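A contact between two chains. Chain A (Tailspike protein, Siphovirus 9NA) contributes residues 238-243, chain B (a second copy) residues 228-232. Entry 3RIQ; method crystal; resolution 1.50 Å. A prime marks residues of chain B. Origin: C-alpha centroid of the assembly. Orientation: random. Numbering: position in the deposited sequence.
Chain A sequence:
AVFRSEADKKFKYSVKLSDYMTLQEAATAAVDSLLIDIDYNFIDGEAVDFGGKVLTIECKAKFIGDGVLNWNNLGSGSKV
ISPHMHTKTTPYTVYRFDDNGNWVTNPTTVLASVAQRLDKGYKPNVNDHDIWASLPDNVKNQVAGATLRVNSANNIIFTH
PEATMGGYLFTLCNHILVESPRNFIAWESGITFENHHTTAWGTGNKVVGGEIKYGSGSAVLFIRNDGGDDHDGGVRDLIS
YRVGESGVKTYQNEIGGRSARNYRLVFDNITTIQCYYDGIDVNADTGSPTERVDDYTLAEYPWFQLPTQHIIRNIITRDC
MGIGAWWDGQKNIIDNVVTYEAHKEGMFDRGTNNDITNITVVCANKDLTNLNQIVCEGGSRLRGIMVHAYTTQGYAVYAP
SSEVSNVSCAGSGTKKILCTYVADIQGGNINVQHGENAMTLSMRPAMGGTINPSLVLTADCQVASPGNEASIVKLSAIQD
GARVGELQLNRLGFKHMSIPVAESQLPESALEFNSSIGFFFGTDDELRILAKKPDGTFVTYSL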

ATOM      1  N   LEU A 238     -13.695   0.620  -4.348  1.00 10.42           N
ATOM      2  CA  LEU A 238     -15.093   0.339  -3.983  1.00  9.96           C
ATOM      3  C   LEU A 238     -15.173  -0.110  -2.520  1.00 10.34           C
ATOM      4  O   LEU A 238     -14.299  -0.843  -2.037  1.00 12.25           O
ATOM      5  CB  LEU A 238     -15.631  -0.805  -4.874  1.00 10.16           C
ATOM      6  CG  LEU A 238     -17.071  -1.234  -4.598  1.00 10.01           C
ATOM      7  CD1 LEU A 238     -18.066  -0.139  -5.001  1.00 12.97           C
ATOM      8  CD2 LEU A 238     -17.367  -2.545  -5.335  1.00 12.65           C
ATOM      9  N   ILE A 239     -16.230   0.313  -1.835  1.00 10.54           N
ATOM     10  CA  ILE A 239     -16.597  -0.283  -0.517  1.00  9.55           C
ATOM     11  C   ILE A 239     -17.794  -1.192  -0.782  1.00 10.76           C
ATOM     12  O   ILE A 239     -18.796  -0.734  -1.336  1.00 10.59           O
ATOM     13  CB  ILE A 239     -16.954   0.810   0.529  1.00 10.22           C
ATOM     14  CG1 ILE A 239     -15.744   1.725   0.774  1.00 11.31           C
ATOM     15  CG2 ILE A 239     -17.433   0.147   1.805  1.00 11.27           C
ATOM     16  CD1 ILE A 239     -16.055   2.942   1.606  1.00 16.27           C
ATOM     17  N   SER A 240     -17.703  -2.462  -0.395  1.00 10.29           N
ATOM     18  CA  SER A 240     -18.793  -3.441  -0.551  1.00 10.96           C
ATOM     19  C   SER A 240     -19.256  -3.781   0.854  1.00 10.98           C
ATOM     20  O   SER A 240     -18.463  -4.342   1.653  1.00 11.32           O
ATOM     21  CB  SER A 240     -18.246  -4.686  -1.244  1.00 11.08           C
ATOM     22  OG  SER A 240     -19.221  -5.708  -1.280  1.00 12.90           O
ATOM     23  N   TYR A 241     -20.498  -3.416   1.189  1.00 11.49           N
ATOM     24  CA  TYR A 241     -20.955  -3.486   2.590  1.00 11.09           C
ATOM     25  C   TYR A 241     -22.124  -4.431   2.785  1.00 11.34           C
ATOM     26  O   TYR A 241     -23.213  -4.196   2.233  1.00 12.44           O
ATOM     27  CB  TYR A 241     -21.394  -2.072   3.016  1.00 11.85           C
ATOM     28  CG  TYR A 241     -22.076  -1.986   4.375  1.00 11.06           C
ATOM     29  CD1 TYR A 241     -21.421  -2.377   5.566  1.00 11.20           C
ATOM     30  CD2 TYR A 241     -23.380  -1.469   4.465  1.00 12.89           C
ATOM     31  CE1 TYR A 241     -22.062  -2.267   6.813  1.00 12.29           C
ATOM     32  CE2 TYR A 241     -24.037  -1.352   5.717  1.00 14.17           C
ATOM     33  CZ  TYR A 241     -23.348  -1.750   6.880  1.00 12.03           C
ATOM     34  OH  TYR A 241     -23.926  -1.632   8.133  1.00 13.39           O
ATOM     35  N   ARG A 242     -21.893  -5.501   3.534  1.00 11.96           N
ATOM     36  CA  ARG A 242     -22.974  -6.445   3.916  1.00 12.06           C
ATOM     37  C   ARG A 242     -23.772  -7.051   2.751  1.00 12.18           C
ATOM     38  O   ARG A 242     -25.019  -7.278   2.849  1.00 12.31           O
ATOM     39  CB  ARG A 242     -23.914  -5.805   4.953  1.00 12.38           C
ATOM     40  CG  ARG A 242     -23.223  -5.685   6.299  1.00 12.07           C
ATOM     41  CD  ARG A 242     -24.145  -5.007   7.304  1.00 12.90           C
ATOM     42  NE  ARG A 242     -23.534  -4.946   8.624  1.00 13.39           N
ATOM     43  CZ  ARG A 242     -24.154  -4.441   9.680  1.00 13.08           C
ATOM     44  NH1 ARG A 242     -25.431  -4.032   9.556  1.00 12.77           N
ATOM     45  NH2 ARG A 242     -23.544  -4.417  10.859  1.00 13.23           N
ATOM     46  N   VAL A 243     -23.063  -7.345   1.667  1.00 12.10           N
ATOM     47  CA  VAL A 243     -23.734  -8.086   0.593  1.00 12.30           C
ATOM     48  C   VAL A 243     -24.016  -9.537   1.025  1.00 13.00           C
ATOM     49  O   VAL A 243     -23.353 -10.105   1.916  1.00 12.68           O
ATOM     50  CB  VAL A 243     -22.965  -8.020  -0.771  1.00 11.67           C
ATOM     51  CG1 VAL A 243     -22.725  -6.568  -1.126  1.00 13.48           C
ATOM     52  CG2 VAL A 243     -21.674  -8.814  -0.739  1.00 14.61           C
TER
ATOM     53  N   GLY B 228     -21.831   5.168  10.117  1.00 12.55           N
ATOM     54  CA  GLY B 228     -22.575   3.920  10.330  1.00 12.59           C
ATOM     55  C   GLY B 228     -21.652   2.711  10.270  1.00 12.48           C
ATOM     56  O   GLY B 228     -20.484   2.856   9.936  1.00 13.63           O
ATOM     57  N   ASP B 229     -22.148   1.508  10.574  1.00 11.64           N
ATOM     58  CA  ASP B 229     -21.322   0.327  10.270  1.00 12.08           C
ATOM     59  C   ASP B 229     -20.957   0.304   8.767  1.00 11.24           C
ATOM     60  O   ASP B 229     -19.911  -0.226   8.391  1.00 13.18           O
ATOM     61  CB  ASP B 229     -21.994  -0.956  10.744  1.00 12.96           C
ATOM     62  CG  ASP B 229     -21.991  -1.051  12.258  1.00 13.72           C
ATOM     63  OD1 ASP B 229     -20.985  -0.611  12.877  1.00 14.86           O
ATOM     64  OD2 ASP B 229     -23.010  -1.498  12.835  1.00 14.72           O
ATOM     65  N   ASP B 230     -21.782   0.973   7.953  1.00 10.30           N
ATOM     66  CA  ASP B 230     -21.535   1.208   6.530  1.00 11.14           C
ATOM     67  C   ASP B 230     -20.184   1.859   6.212  1.00 11.44           C
ATOM     68  O   ASP B 230     -19.656   1.709   5.083  1.00 11.61           O
ATOM     69  CB  ASP B 230     -22.566   2.186   5.912  1.00 11.96           C
ATOM     70  CG  ASP B 230     -24.004   2.009   6.395  1.00 11.29           C
ATOM     71  OD1 ASP B 230     -24.272   1.726   7.580  1.00 14.86           O
ATOM     72  OD2 ASP B 230     -24.892   2.292   5.535  1.00 13.11           O
ATOM     73  N   HIS B 231     -19.643   2.641   7.158  1.00 10.93           N
ATOM     74  CA  HIS B 231     -18.428   3.424   6.883  1.00 11.35           C
ATOM     75  C   HIS B 231     -18.595   4.308   5.656  1.00 10.99           C
ATOM     76  O   HIS B 231     -17.673   4.428   4.825  1.00 11.63           O
ATOM     77  CB  HIS B 231     -17.197   2.488   6.843  1.00 11.47           C
ATOM     78  CG  HIS B 231     -16.741   2.106   8.223  1.00 11.18           C
ATOM     79  ND1 HIS B 231     -17.435   1.195   8.993  1.00 11.26           N
ATOM     80  CD2 HIS B 231     -15.730   2.568   9.004  1.00 12.49           C
ATOM     81  CE1 HIS B 231     -16.888   1.120  10.195  1.00 14.02           C
ATOM     82  NE2 HIS B 231     -15.842   1.932  10.223  1.00 13.79           N
ATOM     83  N   ASP B 232     -19.765   4.968   5.586  1.00 10.76           N
ATOM     84  CA  ASP B 232     -20.110   5.833   4.458  1.00 10.78           C
ATOM     85  C   ASP B 232     -19.864   7.276   4.920  1.00 12.00           C
ATOM     86  O   ASP B 232     -20.718   7.882   5.555  1.00 11.95           O
ATOM     87  CB  ASP B 232     -21.587   5.581   4.065  1.00 12.01           C
ATOM     88  CG  ASP B 232     -21.992   6.247   2.770  1.00 12.70           C
ATOM     89  OD1 ASP B 232     -21.244   7.077   2.212  1.00 16.20           O
ATOM     90  OD2 ASP B 232     -23.089   5.877   2.296  1.00 15.67           O
TER
HETATM   91  O   HOH W   1     -25.414  -2.447  12.237  1.00 17.47           O

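In chain A, residues 238-241 form a strand, and the chain leaves it at Arg242 with positive phi (56°). Chain B meets it with a type I beta turn from Gly228′ to His231′, closed by a backbone hydrogen bond from His231′ N to Gly228′ O (2.9 Å). A second tie, from the ring atom His231′ ND1 to Asp229′ O (2.9 Å, nearly linear), braces the turn from within. The backbones come nearest at Tyr241 and Asp230′, whose CA atoms lie 6.2 Å apart. Strand alternation sends Ile239 and Tyr241 toward the turn and leaves Leu238 and Ser240 out of reach. The Tyr241 ring lies flat against the turn: Asp230′ CA sits 3.4 Å from the ring centroid and 9° off its normal, a CH-pi contact over the face. Beside it, Tyr241 OH packs against Asp229′ CB at 3.3 Å. Arg242, extended beyond chi1, carries the charged contact, a long salt bridge from NH2 to Asp229′ OD2 (3.6 Å). Water 1 reinforces it, accepting from Arg242 NH2 (3.0 Å) and donating to Asp229′ OD2 (2.7 Å), while Asp229′ CB lies over one face of the guanidinium. Farther back along the strand, Ile239 makes a looser van der Waals contact, its methyl CD1 3.9 Å from the carbonyl oxygen His231′ O.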